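Local coordinates for protein taurocyamine kinase (Schistosoma mansoni, PDB 4WOD) that reversibly transfers phosphate between ATP and taurocyamine, working as a duplicated phosphagen kinase with two catalytic repeats in one chain, at residues F578-C583 with M588-M593. The protein carries 4 engineered substitutions. Numbering follows the deposited sequence.
Sequences FLVWVC and MRIISM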
loop_
_atom_site.group_PDB
_atom_site.type_symbol
_atom_site.label_atom_id
_atom_site.label_comp_id
_atom_site.label_asym_id
_atom_site.label_seq_id
_atom_site.Cartn_x
_atom_site.Cartn_y
_atom_site.Cartn_z
ATOM N N PHE A 578 -7.828 -11.377 29.750
ATOM C CA PHE A 578 -9.056 -10.849 29.181
ATOM C C PHE A 578 -8.680 -9.611 28.371
ATOM O O PHE A 578 -8.060 -8.691 28.892
ATOM C CB PHE A 578 -10.088 -10.513 30.278
ATOM C CG PHE A 578 -11.384 -9.986 29.731
ATOM C CD1 PHE A 578 -12.310 -10.850 29.170
ATOM C CD2 PHE A 578 -11.658 -8.624 29.752
ATOM C CE1 PHE A 578 -13.512 -10.364 28.641
ATOM C CE2 PHE A 578 -12.862 -8.130 29.228
ATOM C CZ PHE A 578 -13.774 -9.001 28.668
ATOM N N LEU A 579 -9.014 -9.617 27.083
ATOM C CA LEU A 579 -8.583 -8.550 26.183
ATOM C C LEU A 579 -9.719 -8.196 25.236
ATOM O O LEU A 579 -10.544 -9.047 24.937
ATOM C CB LEU A 579 -7.356 -8.969 25.365
ATOM C CG LEU A 579 -6.255 -9.787 26.064
ATOM C CD1 LEU A 579 -6.560 -11.260 25.873
ATOM C CD2 LEU A 579 -4.872 -9.429 25.529
ATOM N N VAL A 580 -9.742 -6.949 24.771
ATOM C CA VAL A 580 -10.725 -6.517 23.781
ATOM C C VAL A 580 -10.012 -5.689 22.714
ATOM O O VAL A 580 -9.307 -4.740 23.034
ATOM C CB VAL A 580 -11.875 -5.675 24.395
ATOM C CG1 VAL A 580 -12.963 -5.414 23.334
ATOM C CG2 VAL A 580 -12.494 -6.372 25.628
ATOM N N TRP A 581 -10.168 -6.074 21.451
ATOM C CA TRP A 581 -9.685 -5.238 20.351
ATOM C C TRP A 581 -10.835 -4.353 19.889
ATOM O O TRP A 581 -11.916 -4.855 19.573
ATOM C CB TRP A 581 -9.186 -6.091 19.183
ATOM C CG TRP A 581 -7.709 -6.339 19.142
ATOM C CD1 TRP A 581 -6.824 -5.911 18.184
ATOM C CD2 TRP A 581 -6.938 -7.089 20.094
ATOM N NE1 TRP A 581 -5.550 -6.344 18.490
ATOM C CE2 TRP A 581 -5.595 -7.071 19.653
ATOM C CE3 TRP A 581 -7.252 -7.767 21.276
ATOM C CZ2 TRP A 581 -4.569 -7.709 20.357
ATOM C CZ3 TRP A 581 -6.231 -8.407 21.971
ATOM C CH2 TRP A 581 -4.907 -8.368 21.511
ATOM N N VAL A 582 -10.602 -3.051 19.808
ATOM C CA VAL A 582 -11.675 -2.113 19.499
ATOM C C VAL A 582 -11.583 -1.663 18.042
ATOM O O VAL A 582 -10.557 -1.131 17.605
ATOM C CB VAL A 582 -11.643 -0.900 20.442
ATOM C CG1 VAL A 582 -12.736 0.091 20.080
ATOM C CG2 VAL A 582 -11.818 -1.363 21.893
ATOM N N CYS A 583 -12.648 -1.942 17.294
ATOM C CA CYS A 583 -12.818 -1.434 15.939
ATOM C C CYS A 583 -11.753 -1.880 14.927
ATOM O O CYS A 583 -11.277 -1.065 14.117
ATOM C CB CYS A 583 -12.867 0.097 15.959
ATOM S SG CYS A 583 -13.630 0.787 14.473
ATOM N N MET A 588 -16.018 -4.914 18.036
ATOM C CA MET A 588 -15.228 -5.543 19.104
ATOM C C MET A 588 -14.886 -6.993 18.823
ATOM O O MET A 588 -15.686 -7.740 18.255
ATOM C CB MET A 588 -15.970 -5.483 20.437
ATOM C CG MET A 588 -16.098 -4.130 21.068
ATOM S SD MET A 588 -17.057 -4.335 22.613
ATOM C CE MET A 588 -18.690 -4.654 21.988
ATOM N N ARG A 589 -13.691 -7.396 19.242
ATOM C CA ARG A 589 -13.364 -8.803 19.382
ATOM C C ARG A 589 -13.088 -8.933 20.876
ATOM O O ARG A 589 -12.218 -8.242 21.392
ATOM C CB ARG A 589 -12.158 -9.221 18.507
ATOM C CG ARG A 589 -11.805 -10.709 18.608
ATOM C CD ARG A 589 -10.784 -11.229 17.552
ATOM N NE ARG A 589 -9.931 -10.183 16.974
ATOM C CZ ARG A 589 -8.610 -10.105 17.147
ATOM N NH1 ARG A 589 -7.976 -10.995 17.899
ATOM N NH2 ARG A 589 -7.917 -9.126 16.582
ATOM N N ILE A 590 -13.893 -9.735 21.572
ATOM C CA ILE A 590 -13.748 -9.914 23.017
ATOM C C ILE A 590 -13.118 -11.281 23.285
ATOM O O ILE A 590 -13.637 -12.300 22.848
ATOM C CB ILE A 590 -15.103 -9.804 23.751
ATOM C CG1 ILE A 590 -15.801 -8.484 23.395
ATOM C CG2 ILE A 590 -14.922 -9.934 25.289
ATOM C CD1 ILE A 590 -17.259 -8.436 23.855
ATOM N N ILE A 591 -12.011 -11.289 24.026
ATOM C CA ILE A 591 -11.128 -12.456 24.085
ATOM C C ILE A 591 -10.814 -12.874 25.508
ATOM O O ILE A 591 -10.477 -12.038 26.325
ATOM C CB ILE A 591 -9.773 -12.161 23.373
ATOM C CG1 ILE A 591 -9.990 -11.755 21.912
ATOM C CG2 ILE A 591 -8.816 -13.351 23.450
ATOM C CD1 ILE A 591 -8.970 -10.724 21.447
ATOM N N SER A 592 -10.916 -14.165 25.795
ATOM C CA SER A 592 -10.436 -14.682 27.076
ATOM C C SER A 592 -9.386 -15.732 26.780
ATOM O O SER A 592 -9.566 -16.530 25.874
ATOM C CB SER A 592 -11.578 -15.265 27.908
ATOM O OG SER A 592 -11.101 -15.711 29.177
ATOM N N MET A 593 -8.290 -15.740 27.533
ATOM C CA MET A 593 -7.274 -16.750 27.315
ATOM C C MET A 593 -6.359 -16.916 28.522
ATOM O O MET A 593 -6.287 -16.038 29.377
ATOM C CB MET A 593 -6.431 -16.395 26.086
ATOM C CG MET A 593 -5.619 -15.128 26.289
ATOM S SD MET A 593 -4.459 -14.760 24.959
ATOM C CE MET A 593 -5.522 -14.533 23.552
#
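I591 meets W581 at the apolar centre, where its CD1 methyl sits 3.4 Å from CE3 of the indole and almost as near CZ3, reaching the benzene part of the ring at a slant. Its other branch, CG2, touches L579 obliquely, 3.9 Å from CD1. M593 crosses the same L579 methyl at about a right angle; its CG lies 4.0 Å from CD1, and the bend at chi3 (62°) turns CE back to touch that methyl as well. On the other face of the sheet, F578 and I590 run side by side, with I590 CG2 3.7 Å from CE1 of the phenyl ring. Next along, V580 CG1 touches both I590 CG1 and M588 CG, while helices 502-517 and 599-614 pack on this face through V580 on L516 and I590 on L606.

The two strands form a beta hairpin in the antiparallel sheet of the second catalytic domain, flanked by strands 569-573 and 480-489. Two hydrogen-bonded pairs hold it together. L579 N donates to I591 O at 2.9 Å and is answered by I591 N to L579 O; W581 and R589 exchange bonds in the same way. Between them, V580 CA brings its hydrogen to R589 O at 3.3 Å.

At the polar edge the R589 guanidinium lies over the indole, its plane turned 28° from the ring, in a cation-pi contact with CZ 4.6 Å from the centroid of the five-membered ring. NH2 is the nitrogen closest to W581, 3.8 Å from CD1, and it also forms a salt bridge with E584 in the hairpin turn. W581 NE1 is held by L547 O, which helps fix the indole under the guanidinium. R589 is a predicted ATP-binding residue, and its NH1 lies close to NH2 of R484, also predicted to bind ATP.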